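Local coordinates for protein pyocin S8 (Pseudomonas aeruginosa, PDB 6W0V) that is a bacteriocin whose nuclease domain, the part in this chain, probably cuts DNA as an H-N-H endonuclease, at residues A[97-102]-A[111-116]. The protein carries 1 engineered substitution. Numbering follows the deposited sequence.
Sequences HHVVQI and IDNLRV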
loop_
_atom_site.group_PDB
_atom_site.type_symbol
_atom_site.label_atom_id
_atom_site.label_comp_id
_atom_site.label_asym_id
_atom_site.label_seq_id
_atom_site.Cartn_x
_atom_site.Cartn_y
_atom_site.Cartn_z
ATOM N N HIS A 97 6.992 -9.256 6.579
ATOM C CA HIS A 97 8.246 -10.035 6.534
ATOM C C HIS A 97 8.156 -11.138 7.575
ATOM O O HIS A 97 7.730 -10.863 8.699
ATOM C CB HIS A 97 9.444 -9.134 6.798
ATOM C CG HIS A 97 10.709 -9.899 6.901
ATOM N ND1 HIS A 97 11.218 -10.609 5.830
ATOM C CD2 HIS A 97 11.559 -10.080 7.932
ATOM C CE1 HIS A 97 12.343 -11.184 6.199
ATOM N NE2 HIS A 97 12.569 -10.878 7.482
ATOM N N HIS A 98 8.541 -12.341 7.182
ATOM C CA HIS A 98 8.723 -13.480 8.108
ATOM C C HIS A 98 10.124 -13.388 8.691
ATOM O O HIS A 98 11.082 -13.575 7.927
ATOM C CB HIS A 98 8.475 -14.776 7.368
ATOM C CG HIS A 98 7.034 -14.935 7.074
ATOM N ND1 HIS A 98 6.481 -14.522 5.890
ATOM C CD2 HIS A 98 6.031 -15.422 7.831
ATOM C CE1 HIS A 98 5.191 -14.789 5.912
ATOM N NE2 HIS A 98 4.895 -15.352 7.088
ATOM N N VAL A 99 10.216 -13.052 9.974
ATOM C CA VAL A 99 11.508 -12.781 10.664
ATOM C C VAL A 99 12.360 -14.042 10.562
ATOM O O VAL A 99 13.515 -13.954 10.109
ATOM C CB VAL A 99 11.298 -12.354 12.126
ATOM C CG1 VAL A 99 12.621 -12.239 12.866
ATOM C CG2 VAL A 99 10.529 -11.051 12.199
ATOM N N VAL A 100 11.791 -15.168 10.976
ATOM C CA VAL A 100 12.359 -16.507 10.668
ATOM C C VAL A 100 11.761 -16.900 9.323
ATOM O O VAL A 100 10.524 -16.997 9.225
ATOM C CB VAL A 100 12.056 -17.553 11.754
ATOM C CG1 VAL A 100 12.569 -18.926 11.351
ATOM C CG2 VAL A 100 12.620 -17.137 13.101
ATOM N N GLN A 101 12.613 -17.088 8.329
ATOM C CA GLN A 101 12.171 -17.389 6.953
ATOM C C GLN A 101 11.417 -18.719 6.963
ATOM O O GLN A 101 11.825 -19.653 7.689
ATOM C CB GLN A 101 13.380 -17.376 6.026
ATOM C CG GLN A 101 14.037 -16.006 5.964
ATOM C CD GLN A 101 15.307 -16.010 5.152
ATOM O OE1 GLN A 101 15.619 -16.972 4.454
ATOM N NE2 GLN A 101 16.057 -14.923 5.240
ATOM N N ILE A 102 10.358 -18.797 6.168
ATOM C CA ILE A 102 9.526 -20.025 6.035
ATOM C C ILE A 102 10.442 -21.177 5.635
ATOM O O ILE A 102 10.294 -22.253 6.212
ATOM C CB ILE A 102 8.398 -19.800 5.016
ATOM C CG1 ILE A 102 7.603 -18.544 5.375
ATOM C CG2 ILE A 102 7.517 -21.034 4.905
ATOM C CD1 ILE A 102 7.594 -18.241 6.855
ATOM N N ILE A 111 2.051 -14.606 13.909
ATOM C CA ILE A 111 2.012 -13.128 13.905
ATOM C C ILE A 111 3.288 -12.600 14.553
ATOM O O ILE A 111 3.781 -11.569 14.123
ATOM C CB ILE A 111 0.737 -12.663 14.610
ATOM C CG1 ILE A 111 -0.490 -13.138 13.829
ATOM C CG2 ILE A 111 0.743 -11.159 14.800
ATOM C CD1 ILE A 111 -1.732 -13.202 14.648
ATOM N N ASP A 112 3.837 -13.302 15.534
ATOM C CA ASP A 112 5.054 -12.832 16.234
ATOM C C ASP A 112 6.275 -13.074 15.351
ATOM O O ASP A 112 7.348 -12.551 15.678
ATOM C CB ASP A 112 5.163 -13.488 17.603
ATOM C CG ASP A 112 3.986 -13.103 18.473
ATOM O OD1 ASP A 112 3.632 -11.919 18.461
ATOM O OD2 ASP A 112 3.427 -13.977 19.126
ATOM N N ASN A 113 6.105 -13.812 14.258
ATOM C CA ASN A 113 7.177 -14.024 13.260
ATOM C C ASN A 113 7.077 -12.968 12.159
ATOM O O ASN A 113 7.836 -13.057 11.183
ATOM C CB ASN A 113 7.112 -15.419 12.651
ATOM C CG ASN A 113 8.361 -15.735 11.866
ATOM O OD1 ASN A 113 9.456 -15.338 12.257
ATOM N ND2 ASN A 113 8.198 -16.419 10.747
ATOM N N LEU A 114 6.160 -12.016 12.298
ATOM C CA LEU A 114 5.915 -11.039 11.217
ATOM C C LEU A 114 6.414 -9.673 11.643
ATOM O O LEU A 114 6.205 -9.269 12.786
ATOM C CB LEU A 114 4.430 -10.980 10.886
ATOM C CG LEU A 114 3.804 -12.334 10.575
ATOM C CD1 LEU A 114 2.331 -12.156 10.271
ATOM C CD2 LEU A 114 4.521 -13.026 9.426
ATOM N N ARG A 115 7.002 -8.988 10.681
ATOM C CA ARG A 115 7.346 -7.566 10.817
ATOM C C ARG A 115 6.816 -6.884 9.582
ATOM O O ARG A 115 6.942 -7.453 8.506
ATOM C CB ARG A 115 8.856 -7.371 10.866
ATOM C CG ARG A 115 9.512 -8.114 12.007
ATOM C CD ARG A 115 8.950 -7.633 13.303
ATOM N NE ARG A 115 9.486 -6.352 13.719
ATOM C CZ ARG A 115 9.637 -6.033 14.997
ATOM N NH1 ARG A 115 10.100 -4.847 15.349
ATOM N NH2 ARG A 115 9.323 -6.912 15.929
ATOM N N VAL A 116 6.286 -5.692 9.729
ATOM C CA VAL A 116 5.966 -4.910 8.517
ATOM C C VAL A 116 7.188 -4.060 8.198
ATOM O O VAL A 116 7.778 -3.466 9.104
ATOM C CB VAL A 116 4.670 -4.123 8.679
ATOM C CG1 VAL A 116 4.413 -3.275 7.445
ATOM C CG2 VAL A 116 3.527 -5.079 8.934
#
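Strands 95-98 and 114-117 run antiparallel and form the beta-hairpin of the H-N-H nuclease motif. His-97 and Arg-115 make its hydrogen-bonded pair: His-97 N reaches Arg-115 O at 2.6 Å, and the return bond runs from Arg-115 N to His-97 O. Beyond the non-hydrogen-bonded pair His-98 and Leu-114, the ladder is prolonged by Val-99 N, which donates to Asn-113 O at 2.7 Å.

Asn-113, probably the asparagine of the motif, continues the bonding with its side chain. Its CB carries CG anti to the backbone N (chi1 -168°), so that the amide reaches across to Val-100. OD1 takes the N-H of Val-100 on an in-plane lone pair, at 2.7 Å from Val-100 N, while the CB atoms of Val-99 and Val-100 brush the same oxygen. On the other branch, Asn-113 ND2 gives an almost straight bond (176°) to Val-100 O, 2.8 Å away, and a second one to Ala-107 O. These three bonds fix the rotation of the amide and show which end is oxygen.

Asn-113 ND2 also lies at the edge of the His-98 ring, 3.8 Å from His-98 CD2. Leu-114 CD2 covers one face of that imidazole, 3.3 Å from His-98 NE2, and Ile-102 CD1 sits over the opposite face near the rim. On the sheet face that carries His-98, Leu-114 also packs on Trp-45 and Phe-48 of helix 45-57.

His-98 NE2 bonds to Val-108 O, so the proton should sit on NE2; a neutral ring would then carry its lone pair on ND1, and the carbonyl would probably make it more basic.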